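Local coordinates for hypothetical protein (Bacteroides thetaiotaomicron, PDB 2OBB) that binds a magnesium ion and is probably a hydrolase of the HAD (haloacid dehalogenase-like) type, its substrate unknown, at residues D11-V15 with I26-V30; M4-D9 with A91-D97; R18-I22 with R49-L53; R42-S47 with F68-D74. One frame throughout, in Å; residues are numbered along the deposited sequence. Where two conformers were deposited one is given.

Contact 1: residues D11-V15 with I26-V30. With MG (magnesium ion), chain B.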
loop_
_atom_site.group_PDB
_atom_site.type_symbol
_atom_site.label_atom_id
_atom_site.label_comp_id
_atom_site.label_asym_id
_atom_site.label_seq_id
_atom_site.Cartn_x
_atom_site.Cartn_y
_atom_site.Cartn_z
ATOM N N ASP A 11 -7.130 1.549 10.318
ATOM C CA ASP A 11 -8.421 2.207 10.091
ATOM C C ASP A 11 -8.974 2.024 8.673
ATOM O O ASP A 11 -8.308 2.354 7.671
ATOM C CB ASP A 11 -8.362 3.693 10.422
ATOM C CG ASP A 11 -7.797 3.964 11.797
ATOM O OD1 ASP A 11 -8.545 3.873 12.795
ATOM O OD2 ASP A 11 -6.592 4.278 11.872
ATOM N N GLY A 12 -10.201 1.510 8.598
ATOM C CA GLY A 12 -10.844 1.223 7.322
ATOM C C GLY A 12 -10.494 -0.163 6.799
ATOM O O GLY A 12 -11.050 -0.607 5.800
ATOM N N THR A 13 -9.560 -0.833 7.475
ATOM C CA THR A 13 -9.059 -2.126 7.053
ATOM C C THR A 13 -9.394 -3.238 8.042
ATOM O O THR A 13 -9.952 -4.251 7.658
ATOM C CB THR A 13 -7.524 -2.087 6.832
ATOM O OG1 THR A 13 -7.212 -1.052 5.898
ATOM C CG2 THR A 13 -6.989 -3.428 6.290
ATOM N N ILE A 14 -8.990 -3.058 9.304
ATOM C CA ILE A 14 -9.289 -3.992 10.384
ATOM C C ILE A 14 -10.568 -3.530 11.119
ATOM O O ILE A 14 -11.375 -4.365 11.570
ATOM C CB ILE A 14 -8.085 -4.103 11.381
ATOM C CG1 ILE A 14 -6.863 -4.767 10.715
ATOM C CG2 ILE A 14 -8.459 -4.909 12.642
ATOM C CD1 ILE A 14 -5.636 -4.837 11.601
ATOM N N VAL A 15 -10.733 -2.196 11.255
ATOM C CA VAL A 15 -11.945 -1.611 11.841
ATOM C C VAL A 15 -12.552 -0.593 10.892
ATOM O O VAL A 15 -11.845 -0.064 10.049
ATOM C CB VAL A 15 -11.667 -0.929 13.205
ATOM C CG1 VAL A 15 -11.302 -1.963 14.232
ATOM C CG2 VAL A 15 -10.555 0.148 13.081
ATOM N N ILE A 26 -14.134 -4.770 11.064
ATOM C CA ILE A 26 -14.593 -5.245 9.761
ATOM C C ILE A 26 -14.793 -6.760 9.877
ATOM O O ILE A 26 -13.932 -7.452 10.425
ATOM C CB ILE A 26 -13.608 -4.902 8.682
ATOM C CG1 ILE A 26 -13.301 -3.389 8.730
ATOM C CG2 ILE A 26 -14.106 -5.380 7.299
ATOM C CD1 ILE A 26 -14.395 -2.505 8.230
ATOM N N PRO A 27 -15.960 -7.275 9.427
ATOM C CA PRO A 27 -16.253 -8.687 9.630
ATOM C C PRO A 27 -15.047 -9.565 9.342
ATOM O O PRO A 27 -14.392 -9.392 8.323
ATOM C CB PRO A 27 -17.384 -8.944 8.644
ATOM C CG PRO A 27 -18.177 -7.665 8.707
ATOM C CD PRO A 27 -17.068 -6.601 8.717
ATOM N N PHE A 28 -14.731 -10.444 10.295
ATOM C CA PHE A 28 -13.732 -11.513 10.128
ATOM C C PHE A 28 -12.308 -11.025 9.938
ATOM O O PHE A 28 -11.434 -11.819 9.577
ATOM C CB PHE A 28 -14.155 -12.470 9.006
ATOM C CG PHE A 28 -15.578 -12.938 9.164
ATOM C CD1 PHE A 28 -15.909 -13.881 10.126
ATOM C CD2 PHE A 28 -16.592 -12.387 8.381
ATOM C CE1 PHE A 28 -17.250 -14.277 10.310
ATOM C CE2 PHE A 28 -17.922 -12.775 8.531
ATOM C CZ PHE A 28 -18.253 -13.719 9.512
ATOM N N ALA A 29 -12.067 -9.747 10.229
ATOM C CA ALA A 29 -10.722 -9.188 10.040
ATOM C C ALA A 29 -9.715 -9.905 10.925
ATOM O O ALA A 29 -8.771 -10.544 10.427
ATOM C CB ALA A 29 -10.709 -7.637 10.287
ATOM N N VAL A 30 -9.954 -9.847 12.240
ATOM C CA VAL A 30 -9.026 -10.392 13.249
ATOM C C VAL A 30 -8.822 -11.921 13.135
ATOM O O VAL A 30 -7.697 -12.445 13.066
ATOM C CB VAL A 30 -9.487 -10.076 14.669
ATOM C CG1 VAL A 30 -8.627 -10.844 15.642
ATOM C CG2 VAL A 30 -9.395 -8.587 14.931
HETATM MG MG MG B . -7.149 2.844 6.252
HETATM O O HOH W 1 -5.555 3.163 4.879
HETATM O O HOH W 2 -6.013 4.108 7.337
HETATM O O HOH W 3 -8.438 4.377 5.571
#
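Ile-26 lays its side chain along the backbone of the loop 11-15: its CG1 lies 3.6 Å from Thr-13 O and the CG1 of Ile-26 is also 3.6 Å from Val-15 C. A branched apolar residue suits this place, for it covers peptide groups whose own side chains point away. The main chain fixes the position, since Ile-26 N donates a nearly straight hydrogen bond to Ile-14 O (2.8 Å). From Ile-26 a type II turn runs to Ala-29, closed by Ala-29 N to Ile-26 O (3.0 Å); Phe-28 holds the N-cap position, and helix 29-38 begins. The small methyl of Ala-29 lets the helix start come close, with its CB 3.6 Å from Ile-14 O, while CG2 of Ile-14 reaches CG2 of Val-30 at 4.4 Å. Asp-11 and Thr-13 belong, with Asp-9, to what looks like the DxDx(T/V) motif of HAD-type phosphohydrolases, set after the first strand. As in that family, Asp-11 meets the magnesium through its carbonyl, O to MG 1.9 Å. Its carboxylate turns instead to a salt bridge with Arg-49. Gly-12 suits its positive phi and its place beside the ion, where a CB would be crowded. Thr-13 OG1 hydrogen-bonds to Asp-9 OD2 and Asp-97 N, and Trp-106 of helix 106-115 covers Ile-26 and Ala-29.

Contact 2: residues M4-D9 with A91-D97. With MG (magnesium ion), chain B.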
loop_
_atom_site.group_PDB
_atom_site.type_symbol
_atom_site.label_atom_id
_atom_site.label_comp_id
_atom_site.label_asym_id
_atom_site.label_seq_id
_atom_site.Cartn_x
_atom_site.Cartn_y
_atom_site.Cartn_z
HETATM N N MSE A 4 4.997 -15.133 4.091
HETATM C CA MSE A 4 5.182 -13.760 3.680
HETATM C C MSE A 4 5.082 -12.753 4.831
HETATM O O MSE A 4 4.437 -12.991 5.836
HETATM C CB MSE A 4 4.138 -13.407 2.622
HETATM C CG MSE A 4 4.307 -14.053 1.231
HETATM SE SE MSE A 4 3.010 -13.195 -0.020
HETATM C CE MSE A 4 1.332 -13.940 0.686
ATOM N N THR A 5 5.700 -11.599 4.643
ATOM C CA THR A 5 5.546 -10.488 5.555
ATOM C C THR A 5 4.472 -9.570 4.995
ATOM O O THR A 5 4.633 -8.983 3.929
ATOM C CB THR A 5 6.868 -9.724 5.685
ATOM O OG1 THR A 5 7.897 -10.625 6.110
ATOM C CG2 THR A 5 6.735 -8.571 6.692
ATOM N N ILE A 6 3.381 -9.434 5.728
ATOM C CA ILE A 6 2.193 -8.738 5.259
ATOM C C ILE A 6 2.034 -7.472 6.092
ATOM O O ILE A 6 1.959 -7.568 7.327
ATOM C CB ILE A 6 0.980 -9.640 5.440
ATOM C CG1 ILE A 6 1.206 -10.971 4.675
ATOM C CG2 ILE A 6 -0.294 -8.942 4.997
ATOM C CD1 ILE A 6 0.123 -11.966 4.832
ATOM N N ALA A 7 1.985 -6.304 5.427
ATOM C CA ALA A 7 1.690 -5.050 6.096
ATOM C C ALA A 7 0.183 -4.858 6.130
ATOM O O ALA A 7 -0.459 -4.930 5.093
ATOM C CB ALA A 7 2.342 -3.896 5.365
ATOM N N VAL A 8 -0.387 -4.623 7.306
ATOM C CA VAL A 8 -1.830 -4.445 7.398
ATOM C C VAL A 8 -2.186 -3.092 7.983
ATOM O O VAL A 8 -1.760 -2.727 9.097
ATOM C CB VAL A 8 -2.541 -5.580 8.209
ATOM C CG1 VAL A 8 -4.108 -5.540 7.980
ATOM C CG2 VAL A 8 -1.977 -6.945 7.827
ATOM N N ASP A 9 -2.996 -2.353 7.237
ATOM C CA ASP A 9 -3.473 -1.066 7.711
ATOM C C ASP A 9 -4.460 -1.286 8.857
ATOM O O ASP A 9 -4.970 -2.389 9.036
ATOM C CB ASP A 9 -4.110 -0.321 6.560
ATOM C CG ASP A 9 -4.734 0.970 6.979
ATOM O OD1 ASP A 9 -4.033 1.786 7.586
ATOM O OD2 ASP A 9 -5.925 1.192 6.666
ATOM N N ALA A 91 7.761 -5.022 3.479
ATOM C CA ALA A 91 6.749 -6.081 3.380
ATOM C C ALA A 91 6.610 -6.731 1.985
ATOM O O ALA A 91 6.863 -6.089 0.977
ATOM C CB ALA A 91 5.420 -5.537 3.809
ATOM N N ASP A 92 6.155 -7.978 1.927
ATOM C CA ASP A 92 5.892 -8.657 0.634
ATOM C C ASP A 92 4.487 -8.348 0.064
ATOM O O ASP A 92 4.215 -8.542 -1.144
ATOM C CB ASP A 92 6.034 -10.179 0.819
ATOM C CG ASP A 92 7.448 -10.585 1.218
ATOM O OD1 ASP A 92 8.390 -10.162 0.514
ATOM O OD2 ASP A 92 7.606 -11.282 2.245
ATOM N N LEU A 93 3.603 -7.910 0.955
ATOM C CA LEU A 93 2.207 -7.672 0.640
ATOM C C LEU A 93 1.672 -6.512 1.490
ATOM O O LEU A 93 2.076 -6.362 2.658
ATOM C CB LEU A 93 1.397 -8.916 0.953
ATOM C CG LEU A 93 0.077 -9.102 0.206
ATOM C CD1 LEU A 93 0.385 -9.636 -1.223
ATOM C CD2 LEU A 93 -0.838 -10.042 0.977
ATOM N N PHE A 94 0.766 -5.719 0.903
ATOM C CA PHE A 94 0.111 -4.638 1.602
ATOM C C PHE A 94 -1.416 -4.821 1.562
ATOM O O PHE A 94 -2.017 -4.983 0.507
ATOM C CB PHE A 94 0.506 -3.293 0.989
ATOM C CG PHE A 94 1.966 -2.957 1.139
ATOM C CD1 PHE A 94 2.903 -3.421 0.222
ATOM C CD2 PHE A 94 2.402 -2.196 2.209
ATOM C CE1 PHE A 94 4.267 -3.095 0.348
ATOM C CE2 PHE A 94 3.779 -1.850 2.356
ATOM C CZ PHE A 94 4.704 -2.292 1.426
ATOM N N ILE A 95 -2.031 -4.800 2.727
ATOM C CA ILE A 95 -3.478 -4.850 2.815
ATOM C C ILE A 95 -3.870 -3.507 3.377
ATOM O O ILE A 95 -3.551 -3.201 4.530
ATOM C CB ILE A 95 -3.961 -6.002 3.737
ATOM C CG1 ILE A 95 -3.394 -7.343 3.246
ATOM C CG2 ILE A 95 -5.530 -6.026 3.814
ATOM C CD1 ILE A 95 -3.718 -8.528 4.139
ATOM N N ASP A 96 -4.565 -2.715 2.562
ATOM C CA ASP A 96 -4.870 -1.333 2.893
ATOM C C ASP A 96 -6.163 -0.884 2.194
ATOM O O ASP A 96 -6.339 -1.084 0.980
ATOM C CB ASP A 96 -3.711 -0.484 2.420
ATOM C CG ASP A 96 -3.624 0.833 3.135
ATOM O OD1 ASP A 96 -4.692 1.481 3.204
ATOM O OD2 ASP A 96 -2.466 1.234 3.535
ATOM N N ASP A 97 -7.073 -0.262 2.927
ATOM C CA ASP A 97 -8.360 0.095 2.286
ATOM C C ASP A 97 -8.149 1.215 1.284
ATOM O O ASP A 97 -9.020 1.479 0.484
ATOM C CB ASP A 97 -9.421 0.473 3.303
ATOM C CG ASP A 97 -9.038 1.707 4.089
ATOM O OD1 ASP A 97 -7.944 1.704 4.693
ATOM O OD2 ASP A 97 -9.819 2.687 4.093
HETATM MG MG MG B . -7.149 2.844 6.252
HETATM O O HOH W 4 9.313 -11.348 4.167
HETATM O O HOH W 2 -6.013 4.108 7.337
HETATM O O HOH W 1 -5.555 3.163 4.879
HETATM O O HOH W 3 -8.438 4.377 5.571
#
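The methyl of Ala-7 fits a shallow hollow between Ala-91 and Phe-94, its CB 3.8 Å from Ala-91 CB and 3.6 Å from Phe-94 CD2; so small a side chain suits a hollow this close to the ring. Behind it, on the face of Ile-6, Val-8, Leu-93 and Ile-95, branched side chains interlock: Ile-6 CG2 sits 4.2 Å from Leu-93 CD2 and 3.6 Å from Ile-95 CD1. Ile-113 and Ile-109 of helix 106-115 press on this ridge. Strands 5-8 and 93-95 are parallel neighbours in the Rossmann-like sheet expected of a HAD-type domain, bonded by Ala-7 N to Leu-93 O (2.8 Å), Ile-95 N to Ala-7 O (2.8 Å) and Asp-9 N to Ile-95 O (2.9 Å). At the start, Asp-92 OD2 accepts from Thr-5 N (3.1 Å). At their C-terminal ends the packing gives way to a metal pocket: Asp-9 OD2 and Asp-97 OD1 each lie 2.1 Å from MG. The shared ion holds Asp-9 OD2 just 2.9 Å from Asp-97 OD1. Three waters and Asp-11 O complete its shell. Asp-9 OD2 also accepts a hydrogen bond from Thr-13 OG1. Lys-88 of the second subunit forms salt bridges with Asp-9 OD1 and Asp-96 OD2, offsetting the crowded negative charge.

Contact 3: residues R18-I22 with R49-L53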
loop_
_atom_site.group_PDB
_atom_site.type_symbol
_atom_site.label_atom_id
_atom_site.label_comp_id
_atom_site.label_asym_id
_atom_site.label_seq_id
_atom_site.Cartn_x
_atom_site.Cartn_y
_atom_site.Cartn_z
ATOM N N ARG A 18 -12.983 5.294 12.099
ATOM C CA ARG A 18 -13.525 6.282 13.018
ATOM C C ARG A 18 -12.440 7.123 13.709
ATOM O O ARG A 18 -12.677 7.700 14.780
ATOM C CB ARG A 18 -14.423 5.596 14.055
ATOM C CG ARG A 18 -15.679 4.991 13.502
ATOM C CD ARG A 18 -16.599 6.044 12.890
ATOM N NE ARG A 18 -17.858 5.447 12.434
ATOM C CZ ARG A 18 -18.002 4.743 11.306
ATOM N NH1 ARG A 18 -19.191 4.231 11.011
ATOM N NH2 ARG A 18 -16.972 4.551 10.470
ATOM N N TYR A 19 -11.265 7.198 13.082
ATOM C CA TYR A 19 -10.096 7.900 13.617
ATOM C C TYR A 19 -10.426 9.325 14.005
ATOM O O TYR A 19 -11.078 10.011 13.219
ATOM C CB TYR A 19 -9.032 7.949 12.548
ATOM C CG TYR A 19 -7.743 8.615 12.946
ATOM C CD1 TYR A 19 -7.601 10.009 12.907
ATOM C CD2 TYR A 19 -6.641 7.849 13.304
ATOM C CE1 TYR A 19 -6.386 10.619 13.253
ATOM C CE2 TYR A 19 -5.432 8.430 13.636
ATOM C CZ TYR A 19 -5.298 9.812 13.611
ATOM O OH TYR A 19 -4.076 10.362 13.947
ATOM N N PRO A 20 -9.928 9.811 15.170
ATOM C CA PRO A 20 -8.998 9.239 16.166
ATOM C C PRO A 20 -9.566 8.100 17.025
ATOM O O PRO A 20 -8.820 7.478 17.781
ATOM C CB PRO A 20 -8.675 10.443 17.076
ATOM C CG PRO A 20 -9.869 11.319 16.966
ATOM C CD PRO A 20 -10.342 11.183 15.539
ATOM N N ARG A 21 -10.864 7.834 16.924
ATOM C CA ARG A 21 -11.488 6.742 17.672
ATOM C C ARG A 21 -11.294 5.426 16.924
ATOM O O ARG A 21 -10.728 5.413 15.821
ATOM C CB ARG A 21 -12.962 7.049 17.883
ATOM C CG ARG A 21 -13.182 8.409 18.553
ATOM C CD ARG A 21 -14.652 8.831 18.581
ATOM N NE ARG A 21 -15.469 7.898 19.372
ATOM C CZ ARG A 21 -16.250 6.933 18.863
ATOM N NH1 ARG A 21 -16.363 6.767 17.535
ATOM N NH2 ARG A 21 -16.934 6.134 19.692
ATOM N N ILE A 22 -11.735 4.319 17.527
ATOM C CA ILE A 22 -11.618 3.009 16.891
ATOM C C ILE A 22 -13.003 2.513 16.497
ATOM O O ILE A 22 -13.906 2.513 17.309
ATOM C CB ILE A 22 -10.925 1.976 17.789
ATOM C CG1 ILE A 22 -9.533 2.468 18.204
ATOM C CG2 ILE A 22 -10.799 0.645 17.044
ATOM C CD1 ILE A 22 -8.833 1.606 19.283
ATOM N N ARG A 49 -1.064 6.029 12.410
ATOM C CA ARG A 49 -1.067 6.104 13.881
ATOM C C ARG A 49 0.367 6.020 14.450
ATOM O O ARG A 49 1.164 5.146 14.046
ATOM C CB ARG A 49 -1.940 4.991 14.486
ATOM C CG ARG A 49 -3.449 5.218 14.343
ATOM C CD ARG A 49 -4.284 4.011 14.814
ATOM N NE ARG A 49 -5.729 4.223 14.666
ATOM C CZ ARG A 49 -6.571 4.542 15.653
ATOM N NH1 ARG A 49 -6.140 4.693 16.903
ATOM N NH2 ARG A 49 -7.866 4.714 15.387
ATOM N N GLU A 50 0.679 6.946 15.359
ATOM C CA GLU A 50 1.911 6.960 16.165
ATOM C C GLU A 50 1.565 7.278 17.643
ATOM O O GLU A 50 0.484 7.790 17.945
ATOM C CB GLU A 50 2.892 8.044 15.680
ATOM C CG GLU A 50 3.262 8.041 14.190
ATOM C CD GLU A 50 4.307 6.969 13.788
ATOM O OE1 GLU A 50 4.660 6.066 14.606
ATOM O OE2 GLU A 50 4.769 7.037 12.627
ATOM N N GLY A 51 2.485 6.996 18.560
ATOM C CA GLY A 51 2.273 7.345 19.971
ATOM C C GLY A 51 1.069 6.636 20.549
ATOM O O GLY A 51 0.786 5.478 20.183
ATOM N N GLU A 52 0.341 7.309 21.440
ATOM C CA GLU A 52 -0.775 6.668 22.148
ATOM C C GLU A 52 -1.948 6.225 21.251
ATOM O O GLU A 52 -2.701 5.322 21.631
ATOM C CB GLU A 52 -1.252 7.514 23.338
ATOM C CG GLU A 52 -0.405 7.345 24.631
ATOM C CD GLU A 52 -0.756 6.082 25.444
ATOM O OE1 GLU A 52 -1.495 6.203 26.441
ATOM O OE2 GLU A 52 -0.299 4.972 25.094
ATOM N N LEU A 53 -2.096 6.833 20.073
ATOM C CA LEU A 53 -3.094 6.359 19.104
ATOM C C LEU A 53 -2.703 5.026 18.459
ATOM O O LEU A 53 -3.566 4.193 18.167
ATOM C CB LEU A 53 -3.374 7.414 18.038
ATOM C CG LEU A 53 -4.189 8.614 18.523
ATOM C CD1 LEU A 53 -4.336 9.645 17.401
ATOM C CD2 LEU A 53 -5.555 8.179 19.073
HETATM O O HOH W 5 -1.800 9.369 15.234
HETATM O O HOH W 6 -7.876 5.451 19.081
#
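Neither backbone pairs with the other here; the nearest CA atoms, of Pro-20 and Leu-53, stand 7.2 Å apart, and side chains span the gap. The loop 18-22 bends at Pro-20, which follows a cis peptide bond, with a weak Arg-21 N to Arg-18 O hydrogen bond (2.8 Å) across the bend. In 49-53 the chain enters helix 51-62 through Gly-51, whose positive phi favours glycine. Arg-49 contributes the largest share of the buried surface, its extended side chain long enough to reach the loop. Its NH2 gives a weak hydrogen bond to Arg-21 O (3.0 Å), while Arg-49 NH1 donates to Leu-53 O (2.9 Å) within its own segment. A water joins Arg-49 NH1 (2.9 Å) to Pro-20 O (2.6 Å). Tyr-19 lies alongside: its CD2 is over one face of the guanidinium, whereas Arg-49 CG sits at the edge of the tyrosine ring, 3.8 Å from CE2. Leu-53 supplies an apolar patch, with CD1 3.9 Å from Tyr-19 CZ and CD2 4.3 Å from Pro-20 CB. The strongest partner of Arg-49 is Asp-11 of the magnesium-binding loop, in a salt bridge. The contact lies at the surface, joining the long loop between strand 5-8 and helix 29-38 to the first turn of helix 51-62, whose Trp-60 packs on Ile-22.

Contact 4: residues R42-S47 with F68-D74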
loop_
_atom_site.group_PDB
_atom_site.type_symbol
_atom_site.label_atom_id
_atom_site.label_comp_id
_atom_site.label_asym_id
_atom_site.label_seq_id
_atom_site.Cartn_x
_atom_site.Cartn_y
_atom_site.Cartn_z
ATOM N N ARG A 42 3.956 -13.347 8.556
ATOM C CA ARG A 42 4.212 -12.345 9.573
ATOM C C ARG A 42 3.283 -11.177 9.298
ATOM O O ARG A 42 3.145 -10.802 8.148
ATOM C CB ARG A 42 5.649 -11.848 9.503
ATOM C CG ARG A 42 6.681 -12.815 9.999
ATOM C CD ARG A 42 8.058 -12.241 9.760
ATOM N NE ARG A 42 9.075 -13.057 10.420
ATOM C CZ ARG A 42 10.376 -12.808 10.394
ATOM N NH1 ARG A 42 10.854 -11.746 9.763
ATOM N NH2 ARG A 42 11.192 -13.613 11.021
ATOM N N LEU A 43 2.656 -10.633 10.342
ATOM C CA LEU A 43 1.825 -9.447 10.231
ATOM C C LEU A 43 2.528 -8.261 10.834
ATOM O O LEU A 43 2.977 -8.305 11.971
ATOM C CB LEU A 43 0.474 -9.654 10.937
ATOM C CG LEU A 43 -0.285 -10.939 10.543
ATOM C CD1 LEU A 43 -1.653 -10.952 11.230
ATOM C CD2 LEU A 43 -0.428 -11.120 9.045
ATOM N N ILE A 44 2.626 -7.189 10.070
ATOM C CA ILE A 44 3.158 -5.943 10.587
ATOM C C ILE A 44 2.060 -4.907 10.507
ATOM O O ILE A 44 1.504 -4.686 9.448
ATOM C CB ILE A 44 4.399 -5.467 9.791
ATOM C CG1 ILE A 44 5.530 -6.496 9.908
ATOM C CG2 ILE A 44 4.875 -4.103 10.279
ATOM C CD1 ILE A 44 6.810 -6.029 9.228
ATOM N N LEU A 45 1.748 -4.271 11.630
ATOM C CA LEU A 45 0.808 -3.164 11.617
ATOM C C LEU A 45 1.434 -1.969 10.908
ATOM O O LEU A 45 2.589 -1.606 11.185
ATOM C CB LEU A 45 0.365 -2.819 13.024
ATOM C CG LEU A 45 -0.806 -1.840 13.129
ATOM C CD1 LEU A 45 -2.083 -2.392 12.448
ATOM C CD2 LEU A 45 -1.039 -1.560 14.623
ATOM N N TRP A 46 0.685 -1.392 9.968
ATOM C CA TRP A 46 1.192 -0.319 9.108
ATOM C C TRP A 46 0.149 0.770 9.071
ATOM O O TRP A 46 -0.803 0.694 8.288
ATOM C CB TRP A 46 1.433 -0.889 7.709
ATOM C CG TRP A 46 2.221 -0.083 6.700
ATOM C CD1 TRP A 46 1.971 -0.042 5.371
ATOM C CD2 TRP A 46 3.392 0.755 6.915
ATOM N NE1 TRP A 46 2.891 0.759 4.739
ATOM C CE2 TRP A 46 3.774 1.256 5.655
ATOM C CE3 TRP A 46 4.138 1.128 8.043
ATOM C CZ2 TRP A 46 4.894 2.094 5.473
ATOM C CZ3 TRP A 46 5.234 1.967 7.875
ATOM C CH2 TRP A 46 5.608 2.441 6.582
ATOM N N SER A 47 0.321 1.766 9.944
ATOM C CA SER A 47 -0.669 2.799 10.193
ATOM C C SER A 47 -0.023 4.169 10.320
ATOM O O SER A 47 1.108 4.292 10.799
ATOM C CB SER A 47 -1.388 2.475 11.495
ATOM O OG SER A 47 -2.421 3.394 11.744
ATOM N N PHE A 68 1.192 -8.473 16.710
ATOM C CA PHE A 68 1.939 -8.220 15.486
ATOM C C PHE A 68 3.412 -8.609 15.572
ATOM O O PHE A 68 4.027 -8.480 16.632
ATOM C CB PHE A 68 1.766 -6.756 15.053
ATOM C CG PHE A 68 0.374 -6.449 14.619
ATOM C CD1 PHE A 68 -0.073 -6.853 13.362
ATOM C CD2 PHE A 68 -0.515 -5.823 15.485
ATOM C CE1 PHE A 68 -1.377 -6.610 12.982
ATOM C CE2 PHE A 68 -1.823 -5.582 15.111
ATOM C CZ PHE A 68 -2.246 -5.971 13.864
ATOM N N TYR A 69 3.969 -9.084 14.455
ATOM C CA TYR A 69 5.420 -9.270 14.378
ATOM C C TYR A 69 6.096 -7.965 14.726
ATOM O O TYR A 69 7.129 -7.971 15.397
ATOM C CB TYR A 69 5.900 -9.702 12.992
ATOM C CG TYR A 69 7.413 -9.858 12.883
ATOM C CD1 TYR A 69 8.092 -10.905 13.526
ATOM C CD2 TYR A 69 8.163 -8.969 12.134
ATOM C CE1 TYR A 69 9.495 -11.043 13.420
ATOM C CE2 TYR A 69 9.545 -9.097 12.017
ATOM C CZ TYR A 69 10.203 -10.133 12.653
ATOM O OH TYR A 69 11.567 -10.228 12.513
ATOM N N ALA A 70 5.524 -6.861 14.221
ATOM C CA ALA A 70 5.967 -5.492 14.555
ATOM C C ALA A 70 4.917 -4.464 14.181
ATOM O O ALA A 70 3.958 -4.789 13.487
ATOM C CB ALA A 70 7.329 -5.141 13.889
ATOM N N ALA A 71 5.128 -3.229 14.639
ATOM C CA ALA A 71 4.265 -2.072 14.369
ATOM C C ALA A 71 5.084 -0.939 13.771
ATOM O O ALA A 71 5.926 -0.324 14.460
ATOM C CB ALA A 71 3.601 -1.578 15.646
ATOM N N ASN A 72 4.819 -0.664 12.493
ATOM C CA ASN A 72 5.433 0.432 11.750
ATOM C C ASN A 72 6.950 0.321 11.760
ATOM O O ASN A 72 7.668 1.327 11.663
ATOM C CB ASN A 72 4.958 1.800 12.272
ATOM C CG ASN A 72 3.452 1.997 12.121
ATOM O OD1 ASN A 72 2.795 1.299 11.338
ATOM N ND2 ASN A 72 2.898 2.938 12.876
ATOM N N LYS A 73 7.428 -0.904 11.917
ATOM C CA LYS A 73 8.839 -1.184 11.726
ATOM C C LYS A 73 8.933 -2.453 10.905
ATOM O O LYS A 73 7.948 -3.212 10.792
ATOM C CB LYS A 73 9.547 -1.412 13.058
ATOM C CG LYS A 73 9.331 -0.378 14.150
ATOM C CD LYS A 73 10.183 -0.771 15.356
ATOM C CE LYS A 73 9.848 0.033 16.589
ATOM N NZ LYS A 73 9.627 1.445 16.185
ATOM N N ASP A 74 10.111 -2.678 10.335
ATOM C CA ASP A 74 10.380 -3.892 9.570
ATOM C C ASP A 74 10.661 -5.072 10.478
ATOM O O ASP A 74 10.521 -6.231 10.070
ATOM C CB ASP A 74 11.532 -3.674 8.573
ATOM C CG ASP A 74 11.041 -3.096 7.264
ATOM O OD1 ASP A 74 9.930 -3.484 6.839
ATOM O OD2 ASP A 74 11.732 -2.239 6.676
#
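The ring of Phe-68 forms the apolar centre, with Leu-45 CB over its face in a CH-pi contact, 3.8 Å from the centroid, and Leu-43 CB 3.7 Å from its CD1. Helix 51-62 covers this side through Cys-61 on Phe-68 and Leu-54 on Leu-45, so large hydrophobic residues suit it. Ile-44 points to the other face, its CG2 4.5 Å from Ala-70 CB and 3.2 Å from Lys-73 O; the small Ala-70 and Ala-71 let neighbouring side chains lie close over the sheet. Strand 42-45, helix 51-62 and the short strand 70-71 make a beta-alpha-beta crossover, the repeating unit of a Rossmann-like fold, and its two strands run parallel. They are tied by Tyr-69 N to Leu-43 O (2.8 Å), Leu-45 N to Ala-70 O (2.9 Å) and Asn-72 N to Leu-45 O (2.8 Å). At the outer end, Arg-42 stacks its guanidinium flat on Tyr-69, centres 4.0 Å apart, an off-centre cation-pi contact, while its CD sits over the ring 3.8 Å from the centroid. At the opposite end Asn-72, in a left-handed backbone conformation that asparagine tolerates well, extends the pairing with its side chain, OD1 accepting from Ser-47 N at 2.9 Å.

Contacts 2 and 4 share one parallel sheet, their centres 9 Å apart and joined by Met-4 O to Arg-42 N (2.8 Å) and Ile-6 N to Arg-42 O (2.8 Å); both also meet the second subunit. Contacts 1 and 2 together build the magnesium site, contact 1 giving a backbone oxygen and contact 2 two carboxylates, and Thr-13 OG1 lies 3.1 Å from Asp-97 N between them. Contact 3 sits further out, its centre about 19 Å from that of contact 2, yet is tied to the site by the salt bridge Asp-11 OD1 to Arg-49 NH2 (2.8 Å). It also touches contact 4, Arg-49 O to Asn-72 ND2 at 3.0 Å.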